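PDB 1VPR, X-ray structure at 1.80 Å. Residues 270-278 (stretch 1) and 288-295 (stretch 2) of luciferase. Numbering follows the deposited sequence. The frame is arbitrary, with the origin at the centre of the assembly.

Stretch 1 (270-278) GRCFRIERR
Stretch 2 288-295: MRQATEVG

Neighbouring antiparallel β-strands are joined twice, by a backbone ladder and by the side chains paired across it, and this pair from luciferase illustrates both. The strand that runs through 272-278 and on past it, and the strand that enters before Met-288 and ends at Val-294, run at 159° between their N-to-C directions, approach to 4.6 Å between axes, and bury 813 Å² in all. Backbone torsions are extended, with phi from -82° to -156° and psi from 106° to 155°; Gly-270 (76°/12°) and Gly-295 (51°/37°) lie outside the strands, where positive phi favours glycine.

The register pairs Arg-274 with Glu-293, Glu-276 with Ala-291 and Arg-278 with Arg-289 as hydrogen-bonded pairs, CA atoms 5.3-5.5 Å apart. Each closes a two-bond ring, N of either residue donating to O of its partner at 2.8-3.1 Å. Between them sit the non-hydrogen-bonded pairs Ile-275 with Thr-292 (CA-CA 4.3 Å) and Arg-277 with Gln-290 (CA-CA 4.4 Å).

Val-294, which loses most surface to the other strand (87 Å²), has its CA-to-CB bond toward that strand and chi1 at 74° (p). Its CB lies over one face of the buried Phe-273 ring (chi1 m, chi2 76°), 4.1 Å from the centroid, and its CG1 reaches 3.5 Å from Phe-273 CE2. A compact branched side chain suits this packing against an aromatic face.

Arg-289 follows closely (86 Å²). It and Glu-276 are buried, so their charges need partners. The Arg-289 chain (t, t, p, chi4 -161°) brings NH1 to 3.7 Å from Glu-276 OE2, a long salt bridge, although NH1 also lies 3.2 Å from Arg-278 NE, a close approach of like charges. Glu-276 (p, t, chi3 65°) helps offset that charge: its OE2 accepts from Arg-278 NE at 2.7 Å in a salt bridge. Arg-278, covered by 74 Å² and with rotamer p, t, p, chi4 180°, presents one guanidinium face to Arg-289 NH1. A water donates to Glu-276 OE2 and Arg-289 O, both at 2.7 Å, and accepts from Arg-289 NE at 2.8 Å. Ala-291, a lone methyl, sets CB 4.0 Å from Glu-276 CG.

On that same sheet face, Arg-274 (m, t, m) forms a salt bridge from NH2 to Glu-293 OE2 (t, m), 3.2 Å. On the other, buried Gln-290 (t, t, chi3 -59°) offers a neutral acceptor, OE1, to the guanidinium edge of Arg-277 (m, t, t), accepting from NE at 2.9 Å and NH2 at 3.1 Å, while Ile-275 CD1 (t, t) lies 3.4 Å from Thr-292 OG1 (m).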

# COMPACT_ATOMS: atom_id res chain seq x y z
N GLY A 270 10.77 10.27 8.64
CA GLY A 270 12.04 10.32 7.93
C GLY A 270 12.59 8.93 7.66
O GLY A 270 13.76 8.79 7.25
N ARG A 271 11.77 7.90 7.87
CA ARG A 271 12.22 6.52 7.64
C ARG A 271 11.95 6.01 6.22
O ARG A 271 10.92 6.34 5.63
CB ARG A 271 11.54 5.59 8.65
CG ARG A 271 11.97 5.78 10.09
CD ARG A 271 11.29 4.75 10.98
NE ARG A 271 9.84 4.93 10.99
CZ ARG A 271 9.00 4.05 11.54
NH1 ARG A 271 7.69 4.26 11.52
NH2 ARG A 271 9.48 2.94 12.10
N CYS A 272 12.88 5.23 5.68
CA CYS A 272 12.73 4.66 4.34
C CYS A 272 12.41 3.17 4.50
O CYS A 272 13.28 2.39 4.89
CB CYS A 272 14.06 4.80 3.55
SG CYS A 272 14.01 4.20 1.81
N PHE A 273 11.15 2.79 4.25
CA PHE A 273 10.75 1.38 4.35
C PHE A 273 11.15 0.73 3.04
O PHE A 273 10.87 1.26 1.96
CB PHE A 273 9.23 1.23 4.54
CG PHE A 273 8.73 1.62 5.91
CD1 PHE A 273 8.61 2.95 6.27
CD2 PHE A 273 8.36 0.63 6.83
CE1 PHE A 273 8.14 3.32 7.52
CE2 PHE A 273 7.89 0.98 8.09
CZ PHE A 273 7.78 2.33 8.45
N ARG A 274 11.78 -0.42 3.11
CA ARG A 274 12.19 -1.07 1.89
C ARG A 274 11.31 -2.29 1.75
O ARG A 274 10.95 -2.91 2.73
CB ARG A 274 13.68 -1.37 1.94
CG ARG A 274 14.51 -0.09 1.79
CD ARG A 274 16.01 -0.35 1.96
NE ARG A 274 16.26 -0.88 3.29
CZ ARG A 274 17.42 -1.41 3.66
NH1 ARG A 274 18.43 -1.46 2.80
NH2 ARG A 274 17.55 -1.92 4.88
N ILE A 275 10.98 -2.65 0.51
CA ILE A 275 9.99 -3.71 0.34
C ILE A 275 10.07 -4.50 -0.95
O ILE A 275 10.63 -4.02 -1.94
CB ILE A 275 8.58 -3.03 0.45
CG1 ILE A 275 7.44 -4.03 0.27
CG2 ILE A 275 8.46 -1.92 -0.63
CD1 ILE A 275 6.08 -3.34 0.43
N GLU A 276 9.57 -5.73 -0.92
CA GLU A 276 9.49 -6.54 -2.13
C GLU A 276 8.17 -7.29 -2.13
O GLU A 276 7.57 -7.52 -1.05
CB GLU A 276 10.64 -7.58 -2.23
CG GLU A 276 10.66 -8.68 -1.17
CD GLU A 276 11.37 -9.92 -1.69
OE1 GLU A 276 12.60 -9.81 -1.96
OE2 GLU A 276 10.71 -10.98 -1.88
N ARG A 277 7.70 -7.62 -3.33
CA ARG A 277 6.51 -8.46 -3.49
C ARG A 277 6.93 -9.46 -4.53
O ARG A 277 7.45 -9.07 -5.58
CB ARG A 277 5.29 -7.70 -4.03
CG ARG A 277 4.53 -6.88 -2.96
CD ARG A 277 3.53 -5.93 -3.61
NE ARG A 277 2.67 -5.32 -2.58
CZ ARG A 277 1.82 -4.33 -2.82
NH1 ARG A 277 1.70 -3.83 -4.04
NH2 ARG A 277 1.10 -3.81 -1.82
N ARG A 278 6.72 -10.75 -4.25
CA ARG A 278 7.07 -11.80 -5.20
C ARG A 278 5.92 -12.79 -5.30
O ARG A 278 5.26 -13.10 -4.30
CB ARG A 278 8.37 -12.53 -4.80
CG ARG A 278 8.31 -13.40 -3.57
CD ARG A 278 9.61 -14.21 -3.40
NE ARG A 278 10.75 -13.37 -3.03
CZ ARG A 278 11.98 -13.82 -2.83
NH1 ARG A 278 12.94 -12.98 -2.48
NH2 ARG A 278 12.27 -15.11 -2.98
N MSE A 288 1.54 -14.72 -3.15
CA MSE A 288 2.34 -13.53 -3.24
C MSE A 288 2.83 -13.24 -1.84
O MSE A 288 2.04 -13.21 -0.91
CB MSE A 288 1.52 -12.31 -3.75
CG MSE A 288 2.29 -11.01 -3.54
SE MSE A 288 1.40 -9.43 -4.27
CE MSE A 288 1.95 -9.64 -6.02
N ARG A 289 4.13 -13.03 -1.69
CA ARG A 289 4.66 -12.69 -0.39
C ARG A 289 5.19 -11.27 -0.44
O ARG A 289 6.00 -10.92 -1.29
CB ARG A 289 5.79 -13.63 0.06
CG ARG A 289 6.30 -13.27 1.47
CD ARG A 289 7.56 -14.07 1.86
NE ARG A 289 8.71 -13.72 1.02
CZ ARG A 289 9.80 -14.48 0.89
NH1 ARG A 289 10.80 -14.09 0.11
NH2 ARG A 289 9.90 -15.63 1.54
N GLN A 290 4.70 -10.45 0.48
CA GLN A 290 5.13 -9.06 0.60
C GLN A 290 6.03 -8.99 1.84
O GLN A 290 5.65 -9.45 2.91
CB GLN A 290 3.89 -8.19 0.81
CG GLN A 290 4.14 -6.71 1.01
CD GLN A 290 2.85 -5.95 1.13
OE1 GLN A 290 2.01 -5.97 0.22
NE2 GLN A 290 2.66 -5.27 2.26
N ALA A 291 7.22 -8.40 1.70
CA ALA A 291 8.13 -8.30 2.82
C ALA A 291 8.59 -6.85 2.93
O ALA A 291 9.23 -6.32 2.01
CB ALA A 291 9.36 -9.24 2.60
N THR A 292 8.25 -6.21 4.05
CA THR A 292 8.60 -4.82 4.30
C THR A 292 9.56 -4.71 5.48
O THR A 292 9.33 -5.31 6.53
CB THR A 292 7.36 -4.01 4.65
OG1 THR A 292 6.36 -4.23 3.65
CG2 THR A 292 7.69 -2.52 4.69
N GLU A 293 10.62 -3.92 5.32
CA GLU A 293 11.62 -3.79 6.38
C GLU A 293 12.04 -2.37 6.72
O GLU A 293 12.17 -1.51 5.85
CB GLU A 293 12.89 -4.58 6.00
CG GLU A 293 13.93 -4.73 7.13
CD GLU A 293 14.92 -3.57 7.26
OE1 GLU A 293 15.76 -3.62 8.20
OE2 GLU A 293 14.88 -2.63 6.43
N VAL A 294 12.23 -2.15 8.02
CA VAL A 294 12.71 -0.88 8.54
C VAL A 294 13.37 -1.16 9.90
O VAL A 294 12.86 -1.95 10.73
CB VAL A 294 11.59 0.17 8.66
CG1 VAL A 294 10.68 -0.13 9.84
CG2 VAL A 294 12.21 1.57 8.75
N GLY A 295 14.53 -0.55 10.10
CA GLY A 295 15.27 -0.71 11.33
C GLY A 295 15.51 -2.13 11.81
O GLY A 295 15.46 -2.36 13.02
O HOH W 1 14.52 0.01 5.32
O HOH W 2 8.53 -11.24 -0.36